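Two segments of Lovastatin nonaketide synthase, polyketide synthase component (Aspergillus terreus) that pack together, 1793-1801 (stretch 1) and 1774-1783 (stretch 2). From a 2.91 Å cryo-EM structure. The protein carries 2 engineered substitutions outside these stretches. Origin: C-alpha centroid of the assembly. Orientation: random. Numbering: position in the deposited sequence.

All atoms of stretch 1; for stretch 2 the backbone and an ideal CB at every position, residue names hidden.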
# COMPACT_ATOMS: atom_id res chain seq x y z
N THR A 1793 -14.70 -27.53 67.01
CA THR A 1793 -13.59 -28.08 66.26
C THR A 1793 -12.65 -28.86 67.18
O THR A 1793 -12.72 -28.77 68.40
CB THR A 1793 -12.81 -26.97 65.55
OG1 THR A 1793 -13.71 -25.92 65.17
CG2 THR A 1793 -12.14 -27.52 64.30
N GLN A 1794 -11.76 -29.64 66.55
CA GLN A 1794 -10.99 -30.62 67.30
C GLN A 1794 -10.05 -29.97 68.30
O GLN A 1794 -9.91 -30.45 69.43
CB GLN A 1794 -10.19 -31.50 66.33
CG GLN A 1794 -10.08 -32.96 66.77
CD GLN A 1794 -11.42 -33.66 66.83
OE1 GLN A 1794 -11.70 -34.39 67.78
NE2 GLN A 1794 -12.26 -33.45 65.82
N GLU A 1795 -9.42 -28.85 67.93
CA GLU A 1795 -8.34 -28.06 68.50
C GLU A 1795 -7.04 -28.86 68.43
O GLU A 1795 -6.47 -29.23 69.47
CB GLU A 1795 -8.64 -27.69 69.95
CG GLU A 1795 -9.98 -27.01 70.14
CD GLU A 1795 -10.36 -26.85 71.60
OE1 GLU A 1795 -9.58 -27.31 72.47
OE2 GLU A 1795 -11.43 -26.28 71.89
N PRO A 1796 -6.54 -29.15 67.22
CA PRO A 1796 -5.41 -30.09 67.10
C PRO A 1796 -4.17 -29.66 67.87
O PRO A 1796 -3.44 -30.52 68.37
CB PRO A 1796 -5.15 -30.12 65.59
CG PRO A 1796 -5.65 -28.81 65.10
CD PRO A 1796 -6.86 -28.50 65.94
N GLU A 1797 -3.88 -28.37 67.95
CA GLU A 1797 -2.67 -27.89 68.62
C GLU A 1797 -2.97 -26.60 69.36
O GLU A 1797 -3.24 -25.57 68.73
CB GLU A 1797 -1.54 -27.69 67.61
CG GLU A 1797 -1.16 -28.94 66.84
CD GLU A 1797 0.02 -28.73 65.92
OE1 GLU A 1797 0.53 -27.59 65.85
OE2 GLU A 1797 0.45 -29.70 65.26
N VAL A 1798 -2.91 -26.66 70.68
CA VAL A 1798 -3.20 -25.52 71.54
C VAL A 1798 -1.92 -25.07 72.21
O VAL A 1798 -0.97 -25.84 72.37
CB VAL A 1798 -4.28 -25.89 72.59
CG1 VAL A 1798 -4.58 -24.70 73.49
CG2 VAL A 1798 -5.54 -26.38 71.90
N SER A 1799 -1.89 -23.80 72.61
CA SER A 1799 -0.76 -23.22 73.32
C SER A 1799 -1.28 -22.40 74.49
O SER A 1799 -2.12 -21.52 74.31
CB SER A 1799 0.08 -22.34 72.39
OG SER A 1799 1.14 -21.72 73.09
N TRP A 1800 -0.78 -22.69 75.69
CA TRP A 1800 -1.18 -21.97 76.89
C TRP A 1800 -0.18 -20.84 77.12
O TRP A 1800 0.97 -21.09 77.49
CB TRP A 1800 -1.23 -22.91 78.10
CG TRP A 1800 -1.73 -22.24 79.34
CD1 TRP A 1800 -0.99 -21.56 80.26
CD2 TRP A 1800 -3.09 -22.19 79.80
NE1 TRP A 1800 -1.80 -21.09 81.26
CE2 TRP A 1800 -3.09 -21.46 81.00
CE3 TRP A 1800 -4.30 -22.69 79.30
CZ2 TRP A 1800 -4.26 -21.22 81.72
CZ3 TRP A 1800 -5.45 -22.45 80.02
CH2 TRP A 1800 -5.43 -21.72 81.21
N CYS A 1801 -0.62 -19.61 76.89
CA CYS A 1801 0.23 -18.44 77.01
C CYS A 1801 -0.49 -17.37 77.83
O CYS A 1801 -1.69 -17.16 77.67
CB CYS A 1801 0.58 -17.88 75.63
SG CYS A 1801 1.06 -19.14 74.43
N UNK A 1774 -6.15 -27.72 84.85
CA UNK A 1774 -7.56 -27.97 84.56
C UNK A 1774 -7.89 -27.99 83.07
O UNK A 1774 -9.04 -28.30 82.72
CB UNK A 1774 -8.42 -26.91 85.25
N UNK A 1775 -6.94 -27.68 82.19
CA UNK A 1775 -7.23 -27.61 80.76
C UNK A 1775 -6.77 -28.84 79.99
O UNK A 1775 -7.35 -29.14 78.95
CB UNK A 1775 -6.57 -26.36 80.16
N UNK A 1776 -5.75 -29.55 80.47
CA UNK A 1776 -5.32 -30.77 79.79
C UNK A 1776 -6.41 -31.83 79.88
O UNK A 1776 -6.63 -32.59 78.93
CB UNK A 1776 -4.01 -31.29 80.39
N UNK A 1777 -7.11 -31.91 81.02
CA UNK A 1777 -8.27 -32.79 81.10
C UNK A 1777 -9.32 -32.37 80.08
O UNK A 1777 -9.93 -33.22 79.41
CB UNK A 1777 -8.86 -32.78 82.51
N UNK A 1778 -9.54 -31.06 79.95
CA UNK A 1778 -10.52 -30.56 78.99
C UNK A 1778 -10.14 -30.96 77.57
O UNK A 1778 -10.99 -31.42 76.80
CB UNK A 1778 -10.64 -29.04 79.09
N UNK A 1779 -8.86 -30.80 77.21
CA UNK A 1779 -8.44 -31.13 75.85
C UNK A 1779 -8.49 -32.64 75.61
O UNK A 1779 -8.81 -33.09 74.51
CB UNK A 1779 -7.03 -30.60 75.59
N UNK A 1780 -8.17 -33.43 76.63
CA UNK A 1780 -8.27 -34.88 76.50
C UNK A 1780 -9.71 -35.30 76.24
O UNK A 1780 -9.99 -36.10 75.34
CB UNK A 1780 -7.74 -35.57 77.76
N UNK A 1781 -10.65 -34.75 77.02
CA UNK A 1781 -12.05 -35.08 76.81
C UNK A 1781 -12.55 -34.54 75.47
O UNK A 1781 -13.43 -35.14 74.85
CB UNK A 1781 -12.90 -34.53 77.95
N UNK A 1782 -12.00 -33.41 75.02
CA UNK A 1782 -12.29 -32.92 73.68
C UNK A 1782 -11.86 -33.93 72.63
O UNK A 1782 -12.59 -34.21 71.67
CB UNK A 1782 -11.60 -31.58 73.44
N UNK A 1783 -10.66 -34.49 72.78
CA UNK A 1783 -10.19 -35.51 71.86
C UNK A 1783 -11.11 -36.72 71.88
O UNK A 1783 -11.42 -37.30 70.83
CB UNK A 1783 -8.76 -35.92 72.21

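The helix of stretch 2 runs nearly antiparallel to the strand of stretch 1, at 171°, with the axes 11.3 Å apart at closest approach. Side chains must therefore bridge the gap. Val1798 and Trp1800 point toward the helix, as does Glu1795 in the preceding loop.

Position 1774 lies before the helix. Its phi/psi of 73/-6 is left-handed, which favours glycine, asparagine or aspartate but does not exclude others. Its CB points sideways, with nothing of stretch 1 within 5.5 Å. The residue is Glu1774, and it makes no contact here.

Position 1775 points toward stretch 1. Its ideal CB is 4.1 Å from Trp1800 CZ3, and the methyls of Val1798 lie further along. A medium or long side chain would fit, either apolar, such as leucine or methionine, or flexible and polar. The residue is Gln1775. Its OE1 comes 3.5 Å from Trp1800 CE3, at an oblique approach to the ring. Its NE2 is 4.3 Å from Val1798 CG1. Neither contact is a hydrogen bond; the amide packs against apolar atoms.

Positions 1776 and 1777 are helical and out of reach of stretch 1. Stretch 1 sets no preference there, so many helix-compatible residues would suit. They are Val1776 and Leu1777.

Position 1778 points toward stretch 1, but no atom of stretch 1 lies within 5.5 Å of its ideal CB. This open space would accept a long side chain, polar or apolar. The residue is Arg1778. Its nearest approach to stretch 1 is NH2 to Glu1795 OE2, 6.2 Å, too far for a contact.

Position 1779 has a sideways CB, 5.2 Å from Glu1795 OE1. Val1798 offers an apolar surface nearby, while the carboxylate offers an acceptor. A branched or long apolar side chain could reach the valine, and a donor could answer the carboxylate. The residue is Leu1779, with chi1 t and chi2 p. Its end comes nearer than its CB suggests. CD1 sits 4.2 Å from Val1798 CG2, an apolar contact, and 3.4 Å from Glu1795 OE1.

Positions 1780 and 1781 are also out of reach, and stretch 1 leaves their choice open. They are Glu1780 and Glu1781.

Position 1782 points toward stretch 1. Its ideal CB is 4.5 Å from Gln1794 O and 4.8 Å from Glu1795 OE1. Two acceptors nearby would suit a donor such as histidine, asparagine or lysine, though a modest apolar group could also fit. The residue is His1782. Its CD2 lies 3.8 Å from Glu1795 OE1, which meets the ring obliquely. No hydrogen bond links the two residues. Its NE2 lies 2.9 Å from Arg1778 NH1.

Position 1783 has a sideways CB with open space around it on the stretch 1 side, although its CA is 6.7 Å from Gln1794 CA. Small or medium residues would suit, among others. The residue is Thr1783. Its OG1 donates a hydrogen bond to Leu1779 O at 2.7 Å, one turn back, although the OG1 position is less certain.

Stretch 2 (1774-1783) EQVLRLEEHT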
# COMPACT_ATOMS: atom_id res chain seq x y z
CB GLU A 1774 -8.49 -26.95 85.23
CG GLU A 1774 -8.53 -27.05 86.75
CD GLU A 1774 -9.43 -25.99 87.37
OE1 GLU A 1774 -10.00 -25.18 86.62
OE2 GLU A 1774 -9.56 -25.98 88.61
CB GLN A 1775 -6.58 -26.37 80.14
CG GLN A 1775 -7.30 -25.86 78.90
CD GLN A 1775 -6.45 -25.97 77.65
OE1 GLN A 1775 -5.25 -25.69 77.67
NE2 GLN A 1775 -7.07 -26.37 76.55
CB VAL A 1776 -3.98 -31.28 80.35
CG1 VAL A 1776 -4.03 -31.39 81.86
CG2 VAL A 1776 -3.64 -32.62 79.73
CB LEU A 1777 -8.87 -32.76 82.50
CG LEU A 1777 -8.04 -33.24 83.69
CD1 LEU A 1777 -7.34 -34.55 83.37
CD2 LEU A 1777 -7.03 -32.19 84.14
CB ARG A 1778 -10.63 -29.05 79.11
CG ARG A 1778 -11.03 -28.55 80.49
CD ARG A 1778 -12.49 -28.11 80.55
NE ARG A 1778 -12.74 -26.97 79.67
CZ ARG A 1778 -13.31 -27.05 78.47
NH1 ARG A 1778 -13.74 -28.20 77.98
NH2 ARG A 1778 -13.47 -25.94 77.75
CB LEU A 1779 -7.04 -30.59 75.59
CG LEU A 1779 -6.56 -30.62 74.13
CD1 LEU A 1779 -7.50 -29.83 73.24
CD2 LEU A 1779 -5.14 -30.11 74.02
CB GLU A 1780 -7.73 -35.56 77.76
CG GLU A 1780 -8.12 -37.02 77.92
CD GLU A 1780 -9.46 -37.20 78.63
OE1 GLU A 1780 -10.08 -36.18 78.99
OE2 GLU A 1780 -9.88 -38.36 78.81
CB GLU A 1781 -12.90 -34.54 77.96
CG GLU A 1781 -14.26 -35.18 78.08
CD GLU A 1781 -14.92 -34.91 79.42
OE1 GLU A 1781 -14.49 -33.96 80.11
OE2 GLU A 1781 -15.86 -35.65 79.79
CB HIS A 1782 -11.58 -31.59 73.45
CG HIS A 1782 -12.22 -30.43 74.14
ND1 HIS A 1782 -13.58 -30.20 74.11
CD2 HIS A 1782 -11.68 -29.42 74.87
CE1 HIS A 1782 -13.85 -29.10 74.80
NE2 HIS A 1782 -12.72 -28.61 75.27
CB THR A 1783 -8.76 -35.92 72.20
OG1 THR A 1783 -7.98 -34.76 72.50
CG2 THR A 1783 -8.13 -36.67 71.03
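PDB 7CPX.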